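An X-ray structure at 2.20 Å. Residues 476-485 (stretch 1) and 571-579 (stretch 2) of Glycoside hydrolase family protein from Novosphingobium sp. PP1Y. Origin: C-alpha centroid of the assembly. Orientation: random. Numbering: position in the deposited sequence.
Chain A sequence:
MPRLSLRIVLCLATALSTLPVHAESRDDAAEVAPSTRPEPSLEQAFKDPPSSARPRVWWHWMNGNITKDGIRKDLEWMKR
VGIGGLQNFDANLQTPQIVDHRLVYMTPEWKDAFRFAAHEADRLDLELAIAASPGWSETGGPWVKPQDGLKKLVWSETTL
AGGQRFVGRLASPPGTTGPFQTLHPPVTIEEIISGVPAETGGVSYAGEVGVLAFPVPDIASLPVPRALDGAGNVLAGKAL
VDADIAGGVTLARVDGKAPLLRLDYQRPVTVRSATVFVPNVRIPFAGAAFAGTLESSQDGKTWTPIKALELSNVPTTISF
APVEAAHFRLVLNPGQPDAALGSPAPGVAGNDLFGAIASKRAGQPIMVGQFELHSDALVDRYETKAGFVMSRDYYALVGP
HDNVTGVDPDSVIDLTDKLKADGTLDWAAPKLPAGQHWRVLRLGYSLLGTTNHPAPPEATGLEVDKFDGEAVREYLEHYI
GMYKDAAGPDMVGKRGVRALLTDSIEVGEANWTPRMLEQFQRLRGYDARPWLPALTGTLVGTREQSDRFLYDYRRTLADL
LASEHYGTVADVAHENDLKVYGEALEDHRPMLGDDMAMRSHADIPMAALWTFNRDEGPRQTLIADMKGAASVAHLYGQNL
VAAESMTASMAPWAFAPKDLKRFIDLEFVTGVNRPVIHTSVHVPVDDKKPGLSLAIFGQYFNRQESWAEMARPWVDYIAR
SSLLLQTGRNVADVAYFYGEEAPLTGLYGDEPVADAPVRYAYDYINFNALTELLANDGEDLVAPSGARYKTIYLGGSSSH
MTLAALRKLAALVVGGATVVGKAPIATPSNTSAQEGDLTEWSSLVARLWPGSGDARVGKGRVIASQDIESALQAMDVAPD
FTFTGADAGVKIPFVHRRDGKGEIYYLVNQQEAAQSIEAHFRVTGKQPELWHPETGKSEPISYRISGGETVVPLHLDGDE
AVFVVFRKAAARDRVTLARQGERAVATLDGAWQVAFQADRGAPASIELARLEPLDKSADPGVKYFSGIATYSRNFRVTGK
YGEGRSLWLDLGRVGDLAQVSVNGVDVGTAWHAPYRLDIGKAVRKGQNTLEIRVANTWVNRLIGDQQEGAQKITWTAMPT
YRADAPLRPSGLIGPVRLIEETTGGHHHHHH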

# COMPACT_ATOMS: atom_id res chain seq x y z
N LEU A 476 21.56 -4.65 7.66
CA LEU A 476 21.04 -5.80 6.92
C LEU A 476 22.08 -6.92 6.80
O LEU A 476 21.72 -8.10 6.83
CB LEU A 476 20.53 -5.37 5.53
CG LEU A 476 19.57 -6.39 4.88
CD1 LEU A 476 18.32 -6.62 5.74
CD2 LEU A 476 19.18 -6.07 3.43
N GLU A 477 23.36 -6.57 6.66
CA GLU A 477 24.37 -7.62 6.63
C GLU A 477 24.38 -8.39 7.94
O GLU A 477 24.47 -9.62 7.95
CB GLU A 477 25.76 -7.04 6.32
CG GLU A 477 25.88 -6.61 4.84
CD GLU A 477 27.24 -6.04 4.47
OE1 GLU A 477 28.00 -5.63 5.38
OE2 GLU A 477 27.54 -6.01 3.26
N HIS A 478 24.26 -7.68 9.06
CA HIS A 478 24.18 -8.35 10.35
C HIS A 478 22.93 -9.21 10.42
O HIS A 478 22.99 -10.36 10.86
CB HIS A 478 24.18 -7.32 11.48
CG HIS A 478 24.23 -7.95 12.84
ND1 HIS A 478 23.09 -8.31 13.54
CD2 HIS A 478 25.28 -8.32 13.60
CE1 HIS A 478 23.45 -8.86 14.68
NE2 HIS A 478 24.77 -8.87 14.75
N TYR A 479 21.79 -8.67 9.98
CA TYR A 479 20.54 -9.40 10.08
C TYR A 479 20.61 -10.69 9.27
O TYR A 479 20.23 -11.76 9.75
CB TYR A 479 19.40 -8.52 9.59
CG TYR A 479 18.04 -9.19 9.62
CD1 TYR A 479 17.42 -9.51 10.81
CD2 TYR A 479 17.37 -9.46 8.44
CE1 TYR A 479 16.16 -10.10 10.83
CE2 TYR A 479 16.10 -10.05 8.44
CZ TYR A 479 15.50 -10.37 9.65
OH TYR A 479 14.26 -10.95 9.65
N ILE A 480 21.10 -10.59 8.04
CA ILE A 480 21.24 -11.77 7.20
C ILE A 480 22.20 -12.77 7.83
O ILE A 480 21.97 -13.98 7.80
CB ILE A 480 21.67 -11.34 5.79
CG1 ILE A 480 20.49 -10.63 5.10
CG2 ILE A 480 22.15 -12.55 4.96
CD1 ILE A 480 20.80 -10.06 3.73
N GLY A 481 23.27 -12.26 8.46
CA GLY A 481 24.17 -13.14 9.22
C GLY A 481 23.46 -13.95 10.29
O GLY A 481 23.79 -15.12 10.50
N MSE A 482 22.51 -13.36 10.99
CA MSE A 482 21.75 -14.09 11.99
C MSE A 482 21.00 -15.26 11.37
O MSE A 482 20.95 -16.34 11.96
CB MSE A 482 20.77 -13.17 12.71
CG MSE A 482 21.44 -12.16 13.66
SE MSE A 482 20.27 -10.66 14.05
CE MSE A 482 18.56 -11.62 14.19
N TYR A 483 20.43 -15.06 10.17
CA TYR A 483 19.66 -16.14 9.54
C TYR A 483 20.56 -17.19 8.91
O TYR A 483 20.20 -18.37 8.88
CB TYR A 483 18.67 -15.57 8.52
CG TYR A 483 17.39 -15.20 9.23
CD1 TYR A 483 16.39 -16.14 9.41
CD2 TYR A 483 17.24 -13.95 9.81
CE1 TYR A 483 15.24 -15.83 10.10
CE2 TYR A 483 16.09 -13.63 10.51
CZ TYR A 483 15.09 -14.58 10.65
OH TYR A 483 13.94 -14.28 11.34
N LYS A 484 21.74 -16.78 8.42
CA LYS A 484 22.73 -17.77 8.00
C LYS A 484 23.20 -18.62 9.16
O LYS A 484 23.49 -19.81 9.00
CB LYS A 484 23.91 -17.08 7.32
CG LYS A 484 23.60 -16.60 5.91
CD LYS A 484 24.51 -15.50 5.48
CE LYS A 484 25.83 -15.99 4.94
NZ LYS A 484 26.40 -14.98 3.96
N ASP A 485 23.32 -18.03 10.34
CA ASP A 485 23.65 -18.84 11.50
C ASP A 485 22.48 -19.74 11.88
O ASP A 485 22.66 -20.93 12.15
CB ASP A 485 24.06 -17.94 12.66
CG ASP A 485 24.06 -18.68 13.97
OD1 ASP A 485 25.03 -19.44 14.21
OD2 ASP A 485 23.12 -18.48 14.76
N ASP A 571 20.63 -4.32 -3.00
CA ASP A 571 22.04 -4.65 -3.25
C ASP A 571 22.52 -5.75 -2.31
O ASP A 571 23.13 -6.73 -2.74
CB ASP A 571 22.91 -3.40 -3.07
CG ASP A 571 22.70 -2.39 -4.17
OD1 ASP A 571 21.98 -2.72 -5.14
OD2 ASP A 571 23.26 -1.27 -4.05
N VAL A 572 22.26 -5.58 -1.02
CA VAL A 572 22.71 -6.56 -0.03
C VAL A 572 22.03 -7.90 -0.25
O VAL A 572 22.67 -8.95 -0.18
CB VAL A 572 22.47 -6.04 1.39
CG1 VAL A 572 22.81 -7.12 2.41
CG2 VAL A 572 23.31 -4.78 1.62
N ALA A 573 20.73 -7.89 -0.54
CA ALA A 573 20.03 -9.14 -0.84
C ALA A 573 20.68 -9.83 -2.02
O ALA A 573 20.96 -11.03 -1.98
CB ALA A 573 18.56 -8.87 -1.12
N HIS A 574 20.94 -9.07 -3.08
CA HIS A 574 21.52 -9.65 -4.29
C HIS A 574 22.91 -10.19 -4.05
O HIS A 574 23.27 -11.25 -4.56
CB HIS A 574 21.50 -8.61 -5.41
CG HIS A 574 20.10 -8.23 -5.80
ND1 HIS A 574 19.79 -7.07 -6.47
CD2 HIS A 574 18.92 -8.86 -5.57
CE1 HIS A 574 18.48 -7.00 -6.63
NE2 HIS A 574 17.93 -8.08 -6.11
N GLU A 575 23.71 -9.47 -3.26
CA GLU A 575 25.03 -9.97 -2.91
C GLU A 575 24.96 -11.30 -2.19
O GLU A 575 25.92 -12.06 -2.23
CB GLU A 575 25.78 -8.93 -2.06
CG GLU A 575 26.20 -7.68 -2.87
CD GLU A 575 26.36 -6.44 -2.00
OE1 GLU A 575 26.55 -6.61 -0.77
OE2 GLU A 575 26.24 -5.33 -2.53
N ASN A 576 23.83 -11.60 -1.54
CA ASN A 576 23.62 -12.85 -0.83
C ASN A 576 22.70 -13.81 -1.59
O ASN A 576 22.16 -14.75 -0.99
CB ASN A 576 23.06 -12.57 0.56
CG ASN A 576 24.11 -11.97 1.50
OD1 ASN A 576 24.86 -12.70 2.15
ND2 ASN A 576 24.18 -10.63 1.56
N ASP A 577 22.50 -13.60 -2.89
CA ASP A 577 21.68 -14.48 -3.74
C ASP A 577 20.22 -14.52 -3.31
O ASP A 577 19.54 -15.51 -3.52
CB ASP A 577 22.24 -15.91 -3.78
CG ASP A 577 23.64 -15.97 -4.33
OD1 ASP A 577 23.91 -15.31 -5.34
OD2 ASP A 577 24.47 -16.69 -3.73
N LEU A 578 19.75 -13.44 -2.69
CA LEU A 578 18.36 -13.32 -2.28
C LEU A 578 17.62 -12.38 -3.23
O LEU A 578 18.20 -11.45 -3.79
CB LEU A 578 18.27 -12.78 -0.85
CG LEU A 578 18.88 -13.65 0.26
CD1 LEU A 578 19.00 -12.87 1.58
CD2 LEU A 578 18.01 -14.89 0.48
N LYS A 579 16.32 -12.64 -3.40
CA LYS A 579 15.42 -11.69 -4.06
C LYS A 579 14.71 -10.84 -3.01
O LYS A 579 14.65 -11.19 -1.83
CB LYS A 579 14.39 -12.42 -4.92
CG LYS A 579 14.97 -13.35 -5.95
CD LYS A 579 13.86 -14.10 -6.69
CE LYS A 579 14.41 -15.32 -7.44
NZ LYS A 579 14.69 -16.48 -6.53
O HOH W 1 26.84 -8.35 1.58

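Two glutamates of like charge face each other across this contact, and one water bridges them from the side. Glu477 OE2 and Glu575 OE1 are 4.2 Å apart. Water 1 donates to both, at 3.0 Å from its O to Glu477 OE2 and 2.9 Å from its O to Glu575 OE1. One water thus offers a hydrogen to each carboxylate oxygen, which offsets some of the repulsion expected between two acids.

The backbones are helical. Stretch 1 is helix throughout, and stretch 2 is helix from Asp571 to Glu575. The two axes run in broadly the same direction, at 37°, and approach to 10.4 Å. The closest register pairs Glu477 with Val572, whose CA atoms are 6.9 Å apart.

Val572 is the hub of the apolar packing. Its CB lies 3.9 Å from Leu476 CD2, and its CG1 lies 3.8 Å from Ile480 CD1. The aliphatic part of Glu477 joins in, with CG 3.9 Å from Val572 CG1. Leu476 and Ile480 are one helical turn apart, so both can reach the same valine. The same methyl, Ile480 CD1, also meets Leu578 CD1 at 4.0 Å, from the loop after the second helix. Leu476, Ile480, Val572 and Leu578 are buried and pack by van der Waals contact; Glu477 borders them from the exposed side.

Asn576 is the first residue to leave helical geometry. Its side chain turns back on its own helix: ND2 donates to Val572 O at 2.9 Å, nearly straight at 169°. The amide's other end, OD1, faces stretch 1. There Lys484 NZ donates to Asn576 OD1 in a weak hydrogen bond of 3.3 Å. Ile480 CG2 packs 3.9 Å from the same oxygen, Asn576 OD1. Asn576 therefore links the end of its own helix to the neighbouring one.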